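Long-range contact in uncharacterized protein (Bacillus cereus, PDB 4EUY), which is of unknown function but has a thioredoxin-like fold with a disulfide-forming CxxC motif, so it probably takes part in thiol-disulfide exchange: residues L23-N29 with I53-D59. Residues are numbered along the deposited sequence; the frame is centred on the assembly and turned at random.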
ATOM      1  N   LEU A  23      -0.829  -2.885   0.044  1.00 68.77           N
ATOM      2  CA  LEU A  23      -2.233  -2.566  -0.232  1.00 67.94           C
ATOM      3  C   LEU A  23      -2.437  -1.126  -0.059  1.00 68.41           C
ATOM      4  O   LEU A  23      -2.017  -0.544   0.960  1.00 70.21           O
ATOM      5  CB  LEU A  23      -3.174  -3.240   0.718  1.00 71.37           C
ATOM      6  CG  LEU A  23      -3.636  -4.561   0.148  1.00 75.09           C
ATOM      7  CD1 LEU A  23      -2.415  -5.445  -0.083  1.00 76.27           C
ATOM      8  CD2 LEU A  23      -4.599  -5.156   1.162  1.00 75.82           C
ATOM      9  N   PHE A  24      -3.059  -0.541  -1.065  1.00 66.51           N
ATOM     10  CA  PHE A  24      -3.440   0.844  -0.993  1.00 66.86           C
ATOM     11  C   PHE A  24      -4.963   0.833  -0.983  1.00 67.93           C
ATOM     12  O   PHE A  24      -5.637   0.377  -1.963  1.00 67.24           O
ATOM     13  CB  PHE A  24      -2.901   1.639  -2.181  1.00 67.20           C
ATOM     14  CG  PHE A  24      -3.112   3.112  -2.044  1.00 69.16           C
ATOM     15  CD1 PHE A  24      -2.085   3.941  -1.642  1.00 71.34           C
ATOM     16  CD2 PHE A  24      -4.354   3.667  -2.264  1.00 72.88           C
ATOM     17  CE1 PHE A  24      -2.294   5.305  -1.474  1.00 74.09           C
ATOM     18  CE2 PHE A  24      -4.566   5.035  -2.122  1.00 77.55           C
ATOM     19  CZ  PHE A  24      -3.540   5.858  -1.713  1.00 74.07           C
ATOM     20  N   ILE A  25      -5.512   1.324   0.117  1.00 64.48           N
ATOM     21  CA  ILE A  25      -6.964   1.276   0.289  1.00 70.03           C
ATOM     22  C   ILE A  25      -7.534   2.651   0.290  1.00 70.57           C
ATOM     23  O   ILE A  25      -7.014   3.551   0.989  1.00 66.87           O
ATOM     24  CB  ILE A  25      -7.357   0.591   1.606  1.00 71.87           C
ATOM     25  CG1 ILE A  25      -6.639  -0.790   1.683  1.00 70.31           C
ATOM     26  CG2 ILE A  25      -8.870   0.482   1.687  1.00 66.90           C
ATOM     27  CD1 ILE A  25      -7.108  -1.661   2.821  1.00 68.08           C
ATOM     28  N   LYS A  26      -8.585   2.833  -0.501  1.00 73.37           N
ATOM     29  CA  LYS A  26      -9.162   4.162  -0.630  1.00 80.45           C
ATOM     30  C   LYS A  26     -10.636   4.107  -0.751  1.00 84.88           C
ATOM     31  O   LYS A  26     -11.238   3.039  -0.863  1.00 82.14           O
ATOM     32  CB  LYS A  26      -8.579   4.927  -1.814  1.00 87.27           C
ATOM     33  CG  LYS A  26      -8.328   4.090  -3.063  1.00 94.65           C
ATOM     34  CD  LYS A  26      -8.073   4.987  -4.277  1.00103.90           C
ATOM     35  CE  LYS A  26      -7.652   4.191  -5.514  1.00109.42           C
ATOM     36  NZ  LYS A  26      -7.569   5.071  -6.726  1.00117.82           N
ATOM     37  N   THR A  27     -11.217   5.297  -0.709  1.00 91.47           N
ATOM     38  CA  THR A  27     -12.622   5.468  -0.727  1.00 95.33           C
ATOM     39  C   THR A  27     -12.977   6.259  -1.947  1.00103.48           C
ATOM     40  O   THR A  27     -12.157   7.005  -2.471  1.00100.03           O
ATOM     41  CB  THR A  27     -13.006   6.173   0.555  1.00 98.58           C
ATOM     42  OG1 THR A  27     -13.035   5.176   1.576  1.00 93.06           O
ATOM     43  CG2 THR A  27     -14.421   6.904   0.460  1.00119.74           C
ATOM     44  N   GLU A  28     -14.226   6.113  -2.375  1.00120.07           N
ATOM     45  CA  GLU A  28     -14.717   6.723  -3.609  1.00129.82           C
ATOM     46  C   GLU A  28     -14.652   8.249  -3.710  1.00130.08           C
ATOM     47  O   GLU A  28     -14.296   8.768  -4.768  1.00135.38           O
ATOM     48  CB  GLU A  28     -16.130   6.222  -3.908  1.00142.57           C
ATOM     49  CG  GLU A  28     -16.137   4.725  -4.208  1.00144.64           C
ATOM     50  CD  GLU A  28     -17.282   4.297  -5.107  1.00154.48           C
ATOM     51  OE1 GLU A  28     -18.450   4.563  -4.739  1.00161.15           O
ATOM     52  OE2 GLU A  28     -17.005   3.687  -6.170  1.00152.87           O
ATOM     53  N   ASN A  29     -14.977   8.978  -2.651  1.00128.72           N
ATOM     54  CA  ASN A  29     -14.800  10.435  -2.711  1.00135.34           C
ATOM     55  C   ASN A  29     -13.795  10.900  -1.671  1.00133.00           C
ATOM     56  O   ASN A  29     -14.136  11.059  -0.496  1.00137.06           O
ATOM     57  CB  ASN A  29     -16.145  11.141  -2.580  1.00146.68           C
ATOM     58  CG  ASN A  29     -17.094  10.785  -3.718  1.00155.62           C
ATOM     59  OD1 ASN A  29     -16.654  10.432  -4.824  1.00152.45           O
ATOM     60  ND2 ASN A  29     -18.398  10.870  -3.456  1.00164.33           N
ATOM     61  N   ILE A  53      -1.530  -3.770  -4.753  1.00 75.65           N
ATOM     62  CA  ILE A  53      -2.955  -4.012  -4.926  1.00 76.28           C
ATOM     63  C   ILE A  53      -3.734  -2.839  -4.417  1.00 74.26           C
ATOM     64  O   ILE A  53      -3.522  -2.372  -3.282  1.00 73.31           O
ATOM     65  CB  ILE A  53      -3.420  -5.240  -4.156  1.00 76.71           C
ATOM     66  CG1 ILE A  53      -2.592  -6.442  -4.607  1.00 81.53           C
ATOM     67  CG2 ILE A  53      -4.896  -5.482  -4.446  1.00 77.48           C
ATOM     68  CD1 ILE A  53      -3.026  -7.764  -4.022  1.00 81.50           C
ATOM     69  N   GLU A  54      -4.649  -2.362  -5.247  1.00 75.78           N
ATOM     70  CA  GLU A  54      -5.498  -1.255  -4.823  1.00 74.37           C
ATOM     71  C   GLU A  54      -6.849  -1.767  -4.490  1.00 72.52           C
ATOM     72  O   GLU A  54      -7.442  -2.520  -5.264  1.00 73.74           O
ATOM     73  CB  GLU A  54      -5.633  -0.247  -5.932  1.00 77.38           C
ATOM     74  CG  GLU A  54      -4.393   0.587  -6.106  1.00 79.34           C
ATOM     75  CD  GLU A  54      -4.475   1.503  -7.293  1.00 87.07           C
ATOM     76  OE1 GLU A  54      -5.628   1.959  -7.633  1.00 97.21           O
ATOM     77  OE2 GLU A  54      -3.383   1.747  -7.882  1.00 88.91           O
ATOM     78  N   ILE A  55      -7.367  -1.317  -3.370  1.00 69.32           N
ATOM     79  CA  ILE A  55      -8.755  -1.607  -3.075  1.00 72.15           C
ATOM     80  C   ILE A  55      -9.539  -0.348  -2.963  1.00 70.07           C
ATOM     81  O   ILE A  55      -9.209   0.487  -2.122  1.00 72.59           O
ATOM     82  CB  ILE A  55      -8.901  -2.309  -1.737  1.00 74.24           C
ATOM     83  CG1 ILE A  55      -8.112  -3.620  -1.753  1.00 79.85           C
ATOM     84  CG2 ILE A  55     -10.371  -2.552  -1.466  1.00 76.69           C
ATOM     85  CD1 ILE A  55      -8.059  -4.334  -0.408  1.00 77.12           C
ATOM     86  N   LEU A  56     -10.588  -0.222  -3.759  1.00 70.72           N
ATOM     87  CA  LEU A  56     -11.502   0.948  -3.694  1.00 71.87           C
ATOM     88  C   LEU A  56     -12.762   0.571  -2.959  1.00 73.84           C
ATOM     89  O   LEU A  56     -13.543  -0.254  -3.449  1.00 75.04           O
ATOM     90  CB  LEU A  56     -11.882   1.373  -5.104  1.00 74.94           C
ATOM     91  CG  LEU A  56     -12.701   2.625  -5.320  1.00 79.01           C
ATOM     92  CD1 LEU A  56     -12.057   3.768  -4.559  1.00 79.45           C
ATOM     93  CD2 LEU A  56     -12.804   2.933  -6.816  1.00 81.95           C
ATOM     94  N   LEU A  57     -12.948   1.128  -1.768  1.00 75.44           N
ATOM     95  CA  LEU A  57     -14.171   0.885  -0.992  1.00 79.03           C
ATOM     96  C   LEU A  57     -15.201   1.875  -1.363  1.00 85.45           C
ATOM     97  O   LEU A  57     -14.892   2.928  -1.895  1.00 85.24           O
ATOM     98  CB  LEU A  57     -13.926   0.996   0.497  1.00 76.42           C
ATOM     99  CG  LEU A  57     -13.045  -0.139   1.001  1.00 73.06           C
ATOM    100  CD1 LEU A  57     -12.593   0.070   2.445  1.00 70.16           C
ATOM    101  CD2 LEU A  57     -13.867  -1.396   0.871  1.00 75.73           C
ATOM    102  N   GLN A  58     -16.443   1.532  -1.072  1.00 96.19           N
ATOM    103  CA  GLN A  58     -17.524   2.450  -1.356  1.00106.57           C
ATOM    104  C   GLN A  58     -17.605   3.457  -0.228  1.00115.55           C
ATOM    105  O   GLN A  58     -17.033   3.252   0.837  1.00115.34           O
ATOM    106  CB  GLN A  58     -18.825   1.685  -1.549  1.00111.23           C
ATOM    107  CG  GLN A  58     -19.598   2.110  -2.795  1.00115.05           C
ATOM    108  CD  GLN A  58     -20.638   1.084  -3.247  1.00119.31           C
ATOM    109  OE1 GLN A  58     -20.975   0.135  -2.526  1.00119.17           O
ATOM    110  NE2 GLN A  58     -21.146   1.270  -4.458  1.00122.46           N
ATOM    111  N   ASP A  59     -18.310   4.554  -0.472  1.00134.54           N
ATOM    112  CA  ASP A  59     -18.366   5.681   0.474  1.00145.12           C
ATOM    113  C   ASP A  59     -19.103   5.439   1.821  1.00151.10           C
ATOM    114  O   ASP A  59     -18.485   5.399   2.889  1.00143.45           O
ATOM    115  CB  ASP A  59     -19.010   6.879  -0.238  1.00153.39           C
ATOM    116  CG  ASP A  59     -18.512   8.192   0.285  1.00160.50           C
ATOM    117  OD1 ASP A  59     -18.294   8.293   1.511  1.00168.38           O
ATOM    118  OD2 ASP A  59     -18.334   9.120  -0.533  1.00163.85           O
TER
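Lys26 packs its aliphatic chain beside Leu56, with Lys26 CG 4.0 Å from Leu56 CD1, and carries its amine back toward Glu54, where a long salt bridge joins Lys26 NZ to Glu54 OE1 at 3.8 Å; the other carboxylate oxygen of Glu54 pairs with Lys52. Phe24 projects from the same face, and helix 31-45 packs there, Leu37 touching Phe24, Lys26 and Glu54. Beneath these side chains strands 23-27 and 53-57 run side by side, their axes 4.6 Å apart at the closest and 20° from parallel, held by a regular ladder. Phe24 N donates to Ile53 O (2.9 Å) and Phe24 O accepts from Ile55 N (2.8 Å); two residues on, Lys26 N reaches Ile55 O (2.9 Å) and Lys26 O takes Leu57 N (2.7 Å). Both backbone groups of Phe24 and Lys26 thus face strand 53-57, while Leu23 and Ile25 bond the other way, to strand 74-79. The opposite face is an aliphatic strip in which Leu23 CD2 meets Ile55 CD1 at 3.9 Å and Ile25 CG2 meets Leu57 CD1 at 3.8 Å; Thr27 also lies there, its hydroxyl bonded to the carbonyl of Thr71. Past Thr27 the pairing loosens: Glu28 N makes just a weak bond to Leu57 O (3.3 Å), and Glu28 CG rests 3.2 Å from that same oxygen. The chain then turns into helix 31-45, at whose start Cys30 and Cys33 form a disulfide, with Lys26 touching Cys33. Strand 20-27, this helix and edge strand 50-57 make the beta-alpha-beta unit typical of the thioredoxin fold, its CxxC just after the first strand.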